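Local coordinates for cell wall surface anchor family protein (Streptococcus agalactiae, PDB 3PHS), which serves as a minor pilin of a Gram-positive pathogen, a cell-wall-linked pilus subunit whose IgG-like domain mediates adhesion to lung epithelial cells, at residues Leu15-Leu20 with Lys125-Lys130; Val45-Tyr50 with Gly102-Ala107; Gly136-Leu141 with Thr222-Glu227; Ala154-Glu159 with Ile209-Gly214. All coordinates share one frame; numbering follows the deposited sequence.

Overall arrangement
The chain opens with strand 13-21, and contact 1 pairs it in parallel with strand 125-127, closing a long loop that spans nearly all of the N-terminal domain. Contact 2 is nested inside that loop and joins strands 46-52 and 98-106 in the facing sheet; the two contacts touch where His-19 and Ile-17 meet Tyr-47. The chain then enters the second, prealbumin-like domain along strand 135-146. Contact 3 packs this strand across the sandwich onto strand 221-226, and contact 4, nested within it, pairs the start of strand 157-162 and the residues before it with the end of strand 202-210 and the loop after it. Leu-140 against Phe-158 links contacts 3 and 4, whereas neither touches contacts 1 or 2.

Contact 1. Residues Leu15-Leu20 with Lys125-Lys130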
loop_
_atom_site.group_PDB
_atom_site.type_symbol
_atom_site.label_atom_id
_atom_site.label_comp_id
_atom_site.label_asym_id
_atom_site.label_seq_id
_atom_site.Cartn_x
_atom_site.Cartn_y
_atom_site.Cartn_z
ATOM N N LEU A 15 26.087 6.799 3.756
ATOM C CA LEU A 15 25.091 5.935 3.130
ATOM C C LEU A 15 24.207 6.788 2.246
ATOM O O LEU A 15 23.747 7.849 2.675
ATOM C CB LEU A 15 24.242 5.255 4.207
ATOM C CG LEU A 15 23.022 4.470 3.734
ATOM C CD1 LEU A 15 23.426 3.282 2.854
ATOM C CD2 LEU A 15 22.184 3.990 4.929
ATOM N N THR A 16 23.962 6.314 1.019
ATOM C CA THR A 16 23.115 7.030 0.062
ATOM C C THR A 16 22.036 6.077 -0.376
ATOM O O THR A 16 22.344 4.993 -0.832
ATOM C CB THR A 16 23.911 7.488 -1.195
ATOM O OG1 THR A 16 24.979 8.367 -0.800
ATOM C CG2 THR A 16 22.994 8.233 -2.196
ATOM N N ILE A 17 20.773 6.473 -0.209
ATOM C CA ILE A 17 19.645 5.655 -0.656
ATOM C C ILE A 17 19.169 6.298 -1.933
ATOM O O ILE A 17 18.864 7.486 -1.934
ATOM C CB ILE A 17 18.462 5.669 0.386
ATOM C CG1 ILE A 17 18.880 5.181 1.791
ATOM C CG2 ILE A 17 17.248 4.900 -0.129
ATOM C CD1 ILE A 17 19.904 4.169 1.859
ATOM N N VAL A 18 19.107 5.528 -3.021
ATOM C CA VAL A 18 18.705 6.078 -4.320
ATOM C C VAL A 18 17.349 5.510 -4.686
ATOM O O VAL A 18 17.209 4.307 -4.928
ATOM C CB VAL A 18 19.752 5.776 -5.439
ATOM C CG1 VAL A 18 19.472 6.590 -6.722
ATOM C CG2 VAL A 18 21.169 6.091 -4.955
ATOM N N HIS A 19 16.343 6.385 -4.715
ATOM C CA HIS A 19 14.970 5.970 -4.975
ATOM C C HIS A 19 14.596 6.192 -6.450
ATOM O O HIS A 19 14.359 7.323 -6.857
ATOM C CB HIS A 19 14.021 6.758 -4.046
ATOM C CG HIS A 19 12.596 6.303 -4.110
ATOM N ND1 HIS A 19 11.962 5.680 -3.056
ATOM C CD2 HIS A 19 11.673 6.396 -5.101
ATOM C CE1 HIS A 19 10.723 5.378 -3.403
ATOM N NE2 HIS A 19 10.518 5.807 -4.637
ATOM N N LEU A 20 14.563 5.108 -7.234
ATOM C CA LEU A 20 14.282 5.158 -8.679
ATOM C C LEU A 20 13.065 4.322 -9.007
ATOM O O LEU A 20 12.937 3.184 -8.537
ATOM C CB LEU A 20 15.473 4.623 -9.500
ATOM C CG LEU A 20 16.824 5.307 -9.230
ATOM C CD1 LEU A 20 17.954 4.656 -10.036
ATOM C CD2 LEU A 20 16.714 6.806 -9.542
ATOM N N LYS A 125 28.253 3.119 1.578
ATOM C CA LYS A 125 27.307 2.280 0.832
ATOM C C LYS A 125 26.390 3.117 -0.032
ATOM O O LYS A 125 25.950 4.197 0.384
ATOM C CB LYS A 125 26.434 1.465 1.805
ATOM C CG LYS A 125 27.143 0.332 2.576
ATOM C CD LYS A 125 27.403 -0.864 1.676
ATOM C CE LYS A 125 27.939 -2.073 2.474
ATOM N NZ LYS A 125 28.575 -3.030 1.519
ATOM N N VAL A 126 26.071 2.582 -1.214
ATOM C CA VAL A 126 25.027 3.146 -2.080
ATOM C C VAL A 126 23.986 2.031 -2.300
ATOM O O VAL A 126 24.317 0.934 -2.741
ATOM C CB VAL A 126 25.597 3.673 -3.405
ATOM C CG1 VAL A 126 24.471 4.213 -4.316
ATOM C CG2 VAL A 126 26.652 4.771 -3.147
ATOM N N ILE A 127 22.734 2.308 -1.965
ATOM C CA ILE A 127 21.723 1.253 -2.005
ATOM C C ILE A 127 20.503 1.726 -2.786
ATOM O O ILE A 127 20.143 2.908 -2.730
ATOM C CB ILE A 127 21.297 0.762 -0.593
ATOM C CG1 ILE A 127 20.669 1.872 0.188
ATOM C CG2 ILE A 127 22.482 0.101 0.224
ATOM C CD1 ILE A 127 19.453 1.396 0.865
ATOM N N TYR A 128 19.896 0.789 -3.510
ATOM C CA TYR A 128 18.753 1.042 -4.373
ATOM C C TYR A 128 17.595 0.190 -3.838
ATOM O O TYR A 128 17.528 -1.006 -4.141
ATOM C CB TYR A 128 19.078 0.657 -5.827
ATOM C CG TYR A 128 20.178 1.506 -6.450
ATOM C CD1 TYR A 128 21.526 1.195 -6.236
ATOM C CD2 TYR A 128 19.874 2.622 -7.218
ATOM C CE1 TYR A 128 22.561 2.004 -6.779
ATOM C CE2 TYR A 128 20.892 3.428 -7.775
ATOM C CZ TYR A 128 22.230 3.102 -7.542
ATOM O OH TYR A 128 23.234 3.871 -8.086
ATOM N N PRO A 129 16.709 0.777 -3.003
ATOM C CA PRO A 129 15.630 -0.080 -2.483
ATOM C C PRO A 129 14.763 -0.603 -3.628
ATOM O O PRO A 129 14.693 0.029 -4.684
ATOM C CB PRO A 129 14.829 0.867 -1.575
ATOM C CG PRO A 129 15.834 1.919 -1.157
ATOM C CD PRO A 129 16.661 2.129 -2.407
ATOM N N LYS A 130 14.127 -1.752 -3.418
ATOM C CA LYS A 130 13.225 -2.346 -4.419
ATOM C C LYS A 130 11.895 -1.628 -4.317
ATOM O O LYS A 130 11.280 -1.590 -3.248
ATOM C CB LYS A 130 13.051 -3.845 -4.170
ATOM C CG LYS A 130 14.379 -4.599 -4.242
ATOM C CD LYS A 130 14.233 -6.093 -3.923
ATOM C CE LYS A 130 15.612 -6.736 -3.752
ATOM N NZ LYS A 130 15.510 -8.050 -3.040
HETATM O O HOH W 1 27.017 6.968 0.159
HETATM O O HOH W 2 15.901 2.247 -6.119
#
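Val-18 lies alongside the ring of Tyr-128, its CB 3.5 Å from Tyr-128 CE2. With CG1 anti to the backbone N (chi1 -168°), CG2 lies beside that N and over one ring face in a CH-pi contact, 4.3 Å from CG2 to the ring centroid of Tyr-128. Leu-20 CD1 reaches the edge of the same ring. On this face of the sheet Val-18 CG2 also meets Val-126 CG1. The opposite face carries Leu-15, Ile-17, Lys-125 and Ile-127, with Leu-15 CD1 resting on Lys-125 CB at 3.7 Å. Ile-17 CG2 presses on Pro-129 CG at 3.5 Å, a snug approach for two carbons, the two side chains crossing at about a right angle.

The backbones that carry these side chains run parallel, 13° apart in direction. Thr-16 straddles Val-126: its N donates to Lys-125 O, and its O accepts from Ile-127 N at 2.9 Å. Val-18 N then binds Ile-127 O in a nearly straight bond of 2.8 Å. Strand 13-21 is also paired antiparallel with 89-95, so 125-127 adds a parallel neighbour to one sheet of the beta sandwich, consistent with the Ig-like fold reported for this pilin.

Water bridges flank the pairing: one links Thr-16 OG1 and Lys-125 O, while another donates to both Val-18 O and Pro-129 O beyond the paired residues. Further out, Arg-27 binds Tyr-128 O, and Lys-125 NZ forms salt bridges with Glu-123 and Glu-33. Phe-117 and Val-114 of the facing sheet pack on Pro-129, and Phe-117 also meets Ile-127.

Contact 2. Residues Val45-Tyr50 with Gly102-Ala107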
loop_
_atom_site.group_PDB
_atom_site.type_symbol
_atom_site.label_atom_id
_atom_site.label_comp_id
_atom_site.label_asym_id
_atom_site.label_seq_id
_atom_site.Cartn_x
_atom_site.Cartn_y
_atom_site.Cartn_z
ATOM N N VAL A 45 10.764 11.580 -0.906
ATOM C CA VAL A 45 10.484 10.324 -0.206
ATOM C C VAL A 45 11.276 10.299 1.094
ATOM O O VAL A 45 12.505 10.525 1.101
ATOM C CB VAL A 45 10.789 9.039 -1.067
ATOM C CG1 VAL A 45 10.472 7.737 -0.285
ATOM C CG2 VAL A 45 9.996 9.048 -2.385
ATOM N N LEU A 46 10.558 10.061 2.193
ATOM C CA LEU A 46 11.167 10.014 3.516
ATOM C C LEU A 46 11.691 8.628 3.831
ATOM O O LEU A 46 10.918 7.665 3.885
ATOM C CB LEU A 46 10.146 10.462 4.578
ATOM C CG LEU A 46 10.569 10.441 6.045
ATOM C CD1 LEU A 46 11.922 11.124 6.249
ATOM C CD2 LEU A 46 9.481 11.149 6.841
ATOM N N TYR A 47 13.010 8.538 4.013
ATOM C CA TYR A 47 13.668 7.307 4.482
ATOM C C TYR A 47 14.082 7.435 5.947
ATOM O O TYR A 47 14.553 8.497 6.391
ATOM C CB TYR A 47 14.893 6.962 3.597
ATOM C CG TYR A 47 14.476 6.252 2.334
ATOM C CD1 TYR A 47 14.174 6.967 1.172
ATOM C CD2 TYR A 47 14.319 4.868 2.313
ATOM C CE1 TYR A 47 13.762 6.306 0.015
ATOM C CE2 TYR A 47 13.883 4.203 1.157
ATOM C CZ TYR A 47 13.618 4.932 0.016
ATOM O OH TYR A 47 13.200 4.267 -1.124
ATOM N N GLN A 48 13.861 6.366 6.700
ATOM C CA GLN A 48 14.367 6.293 8.054
ATOM C C GLN A 48 15.285 5.098 8.189
ATOM O O GLN A 48 15.000 4.031 7.651
ATOM C CB GLN A 48 13.219 6.214 9.052
ATOM C CG GLN A 48 12.416 7.468 9.005
ATOM C CD GLN A 48 11.262 7.498 9.959
ATOM O OE1 GLN A 48 10.707 8.577 10.212
ATOM N NE2 GLN A 48 10.879 6.345 10.492
ATOM N N LEU A 49 16.362 5.292 8.950
ATOM C CA LEU A 49 17.332 4.243 9.216
ATOM C C LEU A 49 17.428 4.022 10.719
ATOM O O LEU A 49 17.695 4.966 11.463
ATOM C CB LEU A 49 18.697 4.606 8.592
ATOM C CG LEU A 49 19.002 4.255 7.123
ATOM C CD1 LEU A 49 19.249 2.781 6.959
ATOM C CD2 LEU A 49 17.943 4.703 6.113
ATOM N N TYR A 50 17.198 2.779 11.151
ATOM C CA TYR A 50 17.180 2.397 12.566
ATOM C C TYR A 50 18.448 1.613 12.874
ATOM O O TYR A 50 18.687 0.552 12.299
ATOM C CB TYR A 50 15.921 1.595 12.884
ATOM C CG TYR A 50 14.696 2.476 12.815
ATOM C CD1 TYR A 50 14.095 2.777 11.588
ATOM C CD2 TYR A 50 14.199 3.081 13.964
ATOM C CE1 TYR A 50 12.982 3.620 11.524
ATOM C CE2 TYR A 50 13.095 3.931 13.911
ATOM C CZ TYR A 50 12.487 4.178 12.695
ATOM O OH TYR A 50 11.421 5.032 12.670
ATOM N N GLY A 102 16.430 -0.018 7.218
ATOM C CA GLY A 102 15.920 1.139 6.494
ATOM C C GLY A 102 14.567 0.868 5.860
ATOM O O GLY A 102 14.309 -0.230 5.390
ATOM N N LEU A 103 13.709 1.883 5.853
ATOM C CA LEU A 103 12.394 1.770 5.214
ATOM C C LEU A 103 11.960 3.140 4.746
ATOM O O LEU A 103 12.468 4.147 5.231
ATOM C CB LEU A 103 11.356 1.204 6.199
ATOM C CG LEU A 103 10.730 2.127 7.247
ATOM C CD1 LEU A 103 9.572 1.434 7.931
ATOM C CD2 LEU A 103 11.764 2.529 8.278
ATOM N N ALA A 104 11.038 3.183 3.792
ATOM C CA ALA A 104 10.385 4.439 3.454
ATOM C C ALA A 104 9.119 4.578 4.288
ATOM O O ALA A 104 8.387 3.594 4.517
ATOM C CB ALA A 104 10.038 4.494 1.966
ATOM N N VAL A 105 8.858 5.805 4.710
ATOM C CA VAL A 105 7.678 6.138 5.530
ATOM C C VAL A 105 6.736 7.073 4.768
ATOM O O VAL A 105 7.167 8.012 4.089
ATOM C CB VAL A 105 8.092 6.786 6.885
ATOM C CG1 VAL A 105 6.856 7.192 7.721
ATOM C CG2 VAL A 105 8.955 5.832 7.683
ATOM N N LYS A 106 5.439 6.813 4.885
ATOM C CA LYS A 106 4.437 7.699 4.289
ATOM C C LYS A 106 3.178 7.660 5.144
ATOM O O LYS A 106 2.745 6.586 5.558
ATOM C CB LYS A 106 4.093 7.237 2.883
ATOM C CG LYS A 106 3.135 8.183 2.166
ATOM C CD LYS A 106 2.433 7.407 1.095
ATOM C CE LYS A 106 1.946 8.343 0.024
ATOM N NZ LYS A 106 1.339 7.553 -1.091
ATOM N N ALA A 107 2.624 8.839 5.411
ATOM C CA ALA A 107 1.434 8.970 6.249
ATOM C C ALA A 107 1.629 8.243 7.581
ATOM O O ALA A 107 0.773 7.433 7.996
ATOM C CB ALA A 107 0.213 8.408 5.508
HETATM O O HOH W 3 7.738 9.668 2.060
#
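Leu-103 holds CG between its backbone N and carbonyl carbon (chi1 79°), and its CD2 branch touches Tyr-50 CE1 at 3.6 Å, approaching the edge of that ring near its plane. CD2 lies equally close to Gln-48 O. In Tyr-47, CG is anti to the carbonyl carbon (chi1 -82°); with the ring turned by a chi2 of 90°, one face meets Ala-104 CB, which sits 3.9 Å above the ring plane and toward the rim. Gln-48 extends across Val-105, its flat amide meeting the CG2 methyl, with NE2 3.4 Å from Val-105 CG2.

Side chains alternate between the two faces of an antiparallel strand pair, Tyr-47, Leu-49 and Ala-104 on one and Gln-48, Leu-103 and Val-105 on the other, at the centre of a four-stranded sheet flanked by 76-83 and 109-121. Gln-48 and Leu-103 form a hydrogen-bonded pair, from Gln-48 N to Leu-103 O at 3.0 Å and from Leu-103 N to Gln-48 O at 3.1 Å. Val-105 N adds a bond to Leu-46 O. On the Tyr-47 face Leu-49 CD1 lies directly against the backbone of Gly-102, 3.7 Å from its CA. This face looks into the sandwich, where Phe-92 of the opposing sheet packs on Tyr-47 and Leu-49, and Tyr-47 OH hydrogen-bonds His-19 ND1.

Contact 3. Residues Gly136-Leu141 with Thr222-Glu227; sequences GELDLL and TAVTIE
Two sheets of the prealbumin-like beta sandwich face each other here, strand 135-146 belonging to one and strand 221-226 to the other. The strands run 145° apart in direction and approach to 7.4 Å between axes, so that side chains rather than backbone bonds join them. Ile-226 carries most of the contact. Its CG2, anti to the backbone N (chi1 -61° for the CG1 branch), presses on the bare backbone of Gly-136, 3.6 Å from Gly-136 C. The other branch reaches further along the strand, where CD1 lies 3.8 Å from Leu-138 CB and also near Glu-137 O. A looser contact follows between Leu-138 CD1 and Val-224 CG2 at 4.4 Å. At the Gly-136 end, Gly-136 CA points a hydrogen at Glu-227 O, 3.5 Å away, with an angle of 166° at the hydrogen.

Leu-199 and Tyr-204 also pack on Ile-226, and Val-234 on Leu-138. The acidic side chains turn to other partners: Glu-137 hydrogen-bonds Thr-231, and Glu-227 forms a salt bridge with Lys-230. Across these two segments cohesion therefore rests on apolar packing, supplemented by one CA-H...O contact, while the carboxylates of Glu-137 and Glu-227 find their polar partners outside the two segments.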
loop_
_atom_site.group_PDB
_atom_site.type_symbol
_atom_site.label_atom_id
_atom_site.label_comp_id
_atom_site.label_asym_id
_atom_site.label_seq_id
_atom_site.Cartn_x
_atom_site.Cartn_y
_atom_site.Cartn_z
ATOM N N GLY A 136 -2.642 -0.636 -11.795
ATOM C CA GLY A 136 -3.734 -1.208 -12.577
ATOM C C GLY A 136 -5.027 -0.704 -11.977
ATOM O O GLY A 136 -5.017 0.167 -11.121
ATOM N N GLU A 137 -6.139 -1.296 -12.390
ATOM C CA GLU A 137 -7.440 -0.715 -12.116
ATOM C C GLU A 137 -8.391 -1.736 -11.493
ATOM O O GLU A 137 -8.267 -2.941 -11.692
ATOM C CB GLU A 137 -7.994 -0.130 -13.436
ATOM C CG GLU A 137 -9.502 -0.056 -13.607
ATOM C CD GLU A 137 -9.903 0.273 -15.045
ATOM O OE1 GLU A 137 -9.407 1.283 -15.594
ATOM O OE2 GLU A 137 -10.704 -0.492 -15.634
ATOM N N LEU A 138 -9.334 -1.215 -10.718
ATOM C CA LEU A 138 -10.402 -2.012 -10.139
ATOM C C LEU A 138 -11.680 -1.634 -10.859
ATOM O O LEU A 138 -11.940 -0.449 -11.061
ATOM C CB LEU A 138 -10.554 -1.656 -8.663
ATOM C CG LEU A 138 -11.813 -2.105 -7.924
ATOM C CD1 LEU A 138 -11.860 -3.645 -7.905
ATOM C CD2 LEU A 138 -11.797 -1.527 -6.505
ATOM N N ASP A 139 -12.482 -2.629 -11.245
ATOM C CA ASP A 139 -13.845 -2.355 -11.686
ATOM C C ASP A 139 -14.831 -3.200 -10.875
ATOM O O ASP A 139 -14.958 -4.408 -11.095
ATOM C CB ASP A 139 -14.029 -2.605 -13.182
ATOM C CG ASP A 139 -15.336 -2.036 -13.711
ATOM O OD1 ASP A 139 -16.246 -1.731 -12.900
ATOM O OD2 ASP A 139 -15.461 -1.887 -14.938
ATOM N N LEU A 140 -15.501 -2.542 -9.940
ATOM C CA LEU A 140 -16.482 -3.178 -9.083
ATOM C C LEU A 140 -17.869 -3.008 -9.675
ATOM O O LEU A 140 -18.278 -1.891 -10.000
ATOM C CB LEU A 140 -16.439 -2.585 -7.677
ATOM C CG LEU A 140 -17.548 -2.927 -6.666
ATOM C CD1 LEU A 140 -17.639 -4.435 -6.421
ATOM C CD2 LEU A 140 -17.322 -2.170 -5.350
ATOM N N LEU A 141 -18.572 -4.130 -9.801
ATOM C CA LEU A 141 -19.990 -4.113 -10.096
ATOM C C LEU A 141 -20.727 -4.553 -8.834
ATOM O O LEU A 141 -20.445 -5.618 -8.281
ATOM C CB LEU A 141 -20.307 -5.055 -11.269
ATOM C CG LEU A 141 -21.799 -5.386 -11.463
ATOM C CD1 LEU A 141 -22.618 -4.143 -11.815
ATOM C CD2 LEU A 141 -22.020 -6.502 -12.478
ATOM N N THR A 222 -14.217 -7.302 1.242
ATOM C CA THR A 222 -13.932 -8.128 0.063
ATOM C C THR A 222 -12.491 -7.893 -0.386
ATOM O O THR A 222 -12.105 -6.754 -0.674
ATOM C CB THR A 222 -14.887 -7.785 -1.112
ATOM O OG1 THR A 222 -16.253 -7.962 -0.692
ATOM C CG2 THR A 222 -14.595 -8.643 -2.340
ATOM N N ALA A 223 -11.712 -8.972 -0.447
ATOM C CA ALA A 223 -10.318 -8.895 -0.885
ATOM C C ALA A 223 -10.244 -8.673 -2.383
ATOM O O ALA A 223 -10.990 -9.286 -3.160
ATOM C CB ALA A 223 -9.561 -10.161 -0.502
ATOM N N VAL A 224 -9.367 -7.768 -2.806
ATOM C CA VAL A 224 -9.116 -7.600 -4.238
ATOM C C VAL A 224 -7.614 -7.484 -4.484
ATOM O O VAL A 224 -6.898 -6.825 -3.722
ATOM C CB VAL A 224 -9.881 -6.396 -4.906
ATOM C CG1 VAL A 224 -11.303 -6.215 -4.347
ATOM C CG2 VAL A 224 -9.120 -5.105 -4.771
ATOM N N THR A 225 -7.152 -8.129 -5.546
ATOM C CA THR A 225 -5.760 -7.983 -5.961
ATOM C C THR A 225 -5.673 -7.194 -7.276
ATOM O O THR A 225 -6.200 -7.635 -8.326
ATOM C CB THR A 225 -5.049 -9.355 -6.077
ATOM O OG1 THR A 225 -4.951 -9.963 -4.781
ATOM C CG2 THR A 225 -3.641 -9.179 -6.659
ATOM N N ILE A 226 -5.026 -6.027 -7.206
ATOM C CA ILE A 226 -4.763 -5.210 -8.398
ATOM C C ILE A 226 -3.554 -5.810 -9.111
ATOM O O ILE A 226 -2.515 -6.065 -8.480
ATOM C CB ILE A 226 -4.480 -3.713 -8.035
ATOM C CG1 ILE A 226 -5.691 -3.047 -7.328
ATOM C CG2 ILE A 226 -3.975 -2.899 -9.272
ATOM C CD1 ILE A 226 -6.946 -2.903 -8.188
ATOM N N GLU A 227 -3.700 -6.038 -10.418
ATOM C CA GLU A 227 -2.590 -6.456 -11.261
ATOM C C GLU A 227 -2.193 -5.309 -12.170
ATOM O O GLU A 227 -3.049 -4.601 -12.698
ATOM C CB GLU A 227 -2.971 -7.665 -12.104
ATOM C CG GLU A 227 -3.069 -8.956 -11.308
ATOM C CD GLU A 227 -3.666 -10.069 -12.137
ATOM O OE1 GLU A 227 -3.061 -10.446 -13.162
ATOM O OE2 GLU A 227 -4.747 -10.560 -11.766
#

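Contact 4. Residues Ala154-Glu159 with Ile209-Gly214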
loop_
_atom_site.group_PDB
_atom_site.type_symbol
_atom_site.label_atom_id
_atom_site.label_comp_id
_atom_site.label_asym_id
_atom_site.label_seq_id
_atom_site.Cartn_x
_atom_site.Cartn_y
_atom_site.Cartn_z
ATOM N N ALA A 154 -27.319 1.229 -7.517
ATOM C CA ALA A 154 -26.711 2.555 -7.439
ATOM C C ALA A 154 -26.659 3.103 -6.017
ATOM O O ALA A 154 -27.457 2.720 -5.138
ATOM C CB ALA A 154 -27.453 3.532 -8.382
ATOM N N GLY A 155 -25.706 3.994 -5.772
ATOM C CA GLY A 155 -25.636 4.683 -4.495
ATOM C C GLY A 155 -25.127 3.905 -3.301
ATOM O O GLY A 155 -25.274 4.366 -2.170
ATOM N N VAL A 156 -24.544 2.723 -3.538
ATOM C CA VAL A 156 -23.940 1.913 -2.477
ATOM C C VAL A 156 -22.535 2.448 -2.174
ATOM O O VAL A 156 -21.763 2.707 -3.098
ATOM C CB VAL A 156 -23.865 0.410 -2.867
ATOM C CG1 VAL A 156 -23.191 -0.441 -1.760
ATOM C CG2 VAL A 156 -25.258 -0.135 -3.190
ATOM N N VAL A 157 -22.221 2.574 -0.893
ATOM C CA VAL A 157 -21.008 3.262 -0.428
ATOM C C VAL A 157 -19.946 2.263 0.037
ATOM O O VAL A 157 -20.208 1.380 0.855
ATOM C CB VAL A 157 -21.349 4.296 0.684
ATOM C CG1 VAL A 157 -20.075 4.983 1.256
ATOM C CG2 VAL A 157 -22.352 5.327 0.145
ATOM N N PHE A 158 -18.743 2.420 -0.512
ATOM C CA PHE A 158 -17.587 1.629 -0.140
ATOM C C PHE A 158 -16.397 2.529 0.240
ATOM O O PHE A 158 -16.353 3.700 -0.150
ATOM C CB PHE A 158 -17.136 0.787 -1.331
ATOM C CG PHE A 158 -17.990 -0.426 -1.597
ATOM C CD1 PHE A 158 -19.092 -0.347 -2.444
ATOM C CD2 PHE A 158 -17.642 -1.660 -1.071
ATOM C CE1 PHE A 158 -19.867 -1.502 -2.713
ATOM C CE2 PHE A 158 -18.407 -2.805 -1.341
ATOM C CZ PHE A 158 -19.516 -2.706 -2.156
ATOM N N GLU A 159 -15.470 1.962 1.007
ATOM C CA GLU A 159 -14.121 2.512 1.176
ATOM C C GLU A 159 -13.135 1.451 0.698
ATOM O O GLU A 159 -13.466 0.269 0.658
ATOM C CB GLU A 159 -13.858 2.882 2.630
ATOM C CG GLU A 159 -14.682 4.086 3.076
ATOM C CD GLU A 159 -14.625 4.341 4.565
ATOM O OE1 GLU A 159 -14.042 3.537 5.319
ATOM O OE2 GLU A 159 -15.185 5.377 4.973
ATOM N N ILE A 209 -19.857 0.111 3.251
ATOM C CA ILE A 209 -20.180 1.024 4.361
ATOM C C ILE A 209 -21.682 1.130 4.549
ATOM O O ILE A 209 -22.184 1.077 5.680
ATOM C CB ILE A 209 -19.622 2.459 4.091
ATOM C CG1 ILE A 209 -18.110 2.416 3.856
ATOM C CG2 ILE A 209 -19.962 3.420 5.238
ATOM C CD1 ILE A 209 -17.331 1.698 4.934
ATOM N N GLU A 210 -22.380 1.293 3.431
ATOM C CA GLU A 210 -23.820 1.491 3.447
ATOM C C GLU A 210 -24.425 1.022 2.134
ATOM O O GLU A 210 -23.938 1.340 1.041
ATOM C CB GLU A 210 -24.139 2.969 3.701
ATOM C CG GLU A 210 -25.610 3.367 3.518
ATOM C CD GLU A 210 -25.849 4.833 3.826
ATOM O OE1 GLU A 210 -24.868 5.584 4.030
ATOM O OE2 GLU A 210 -27.025 5.238 3.865
ATOM N N THR A 211 -25.502 0.254 2.240
ATOM C CA THR A 211 -26.192 -0.167 1.039
ATOM C C THR A 211 -27.584 0.444 0.939
ATOM O O THR A 211 -28.000 1.167 1.835
ATOM C CB THR A 211 -26.224 -1.688 0.907
ATOM O OG1 THR A 211 -26.702 -2.028 -0.392
ATOM C CG2 THR A 211 -27.117 -2.333 1.978
ATOM N N GLN A 212 -28.272 0.170 -0.165
ATOM C CA GLN A 212 -29.602 0.724 -0.410
ATOM C C GLN A 212 -30.640 0.184 0.559
ATOM O O GLN A 212 -30.482 -0.896 1.144
ATOM C CB GLN A 212 -30.061 0.406 -1.816
ATOM C CG GLN A 212 -29.600 1.353 -2.898
ATOM C CD GLN A 212 -30.488 1.254 -4.131
ATOM O OE1 GLN A 212 -31.645 0.822 -4.039
ATOM N NE2 GLN A 212 -29.954 1.634 -5.292
ATOM N N SER A 213 -31.715 0.948 0.716
ATOM C CA SER A 213 -32.807 0.509 1.544
ATOM C C SER A 213 -33.469 -0.711 0.878
ATOM O O SER A 213 -33.707 -0.752 -0.361
ATOM C CB SER A 213 -33.792 1.654 1.845
ATOM O OG SER A 213 -34.954 1.610 1.034
ATOM N N GLY A 214 -33.687 -1.719 1.707
ATOM C CA GLY A 214 -34.280 -2.964 1.272
ATOM C C GLY A 214 -33.265 -4.087 1.204
ATOM O O GLY A 214 -33.649 -5.247 1.050
HETATM O O HOH W 4 -29.937 1.262 -8.144
#
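A classic beta bulge sets two residues, Ile-209 and Glu-210, opposite the single Val-157, whose O receives two backbone N-H groups. The bond from Ile-209 N to Val-157 O is short at 2.7 Å, with the donor tilted 24° from the carbonyl plane; that from Glu-210 N is weak at 3.4 Å. Val-157 N returns a nearly straight bond to Glu-210 O at 2.9 Å. The bulge interrupts the antiparallel pairing of strands 157-162 and 202-210 at the end of their sheet in the prealbumin-like domain.

Ile-209 spreads over the partner strand: its CB meets Val-157 CG1 at 3.8 Å, and its CG1 and CD1 cross the aliphatic part and carboxylate of Glu-159 at about a right angle. Glu-159 OE1 is hydrogen-bonded to Tyr-161 OH. On the other side of the bulge Val-156 and Thr-211 lie side by side, CG2 of the valine 3.7 Å from Thr-211 OG1, which itself hydrogen-bonds Asn-238.

Beyond the strand end the pairing is continued by a side chain. In Gln-212, chi1 (-85°) sets CG anti to the carbonyl carbon, and the extended chain beyond it carries NE2 to Ala-154 O at 2.7 Å. The acceptor lies in the glutamine amide plane, and the N-H...O angle is 170°. A water accepts from both Ala-154 N and Gln-212 NE2. The glutamine amide thus takes over where backbone bonding stops, using both N-H groups around Ala-154, while the backbone N of Gln-212 is buried with no partner in the model, which is probably somewhat unfavourable.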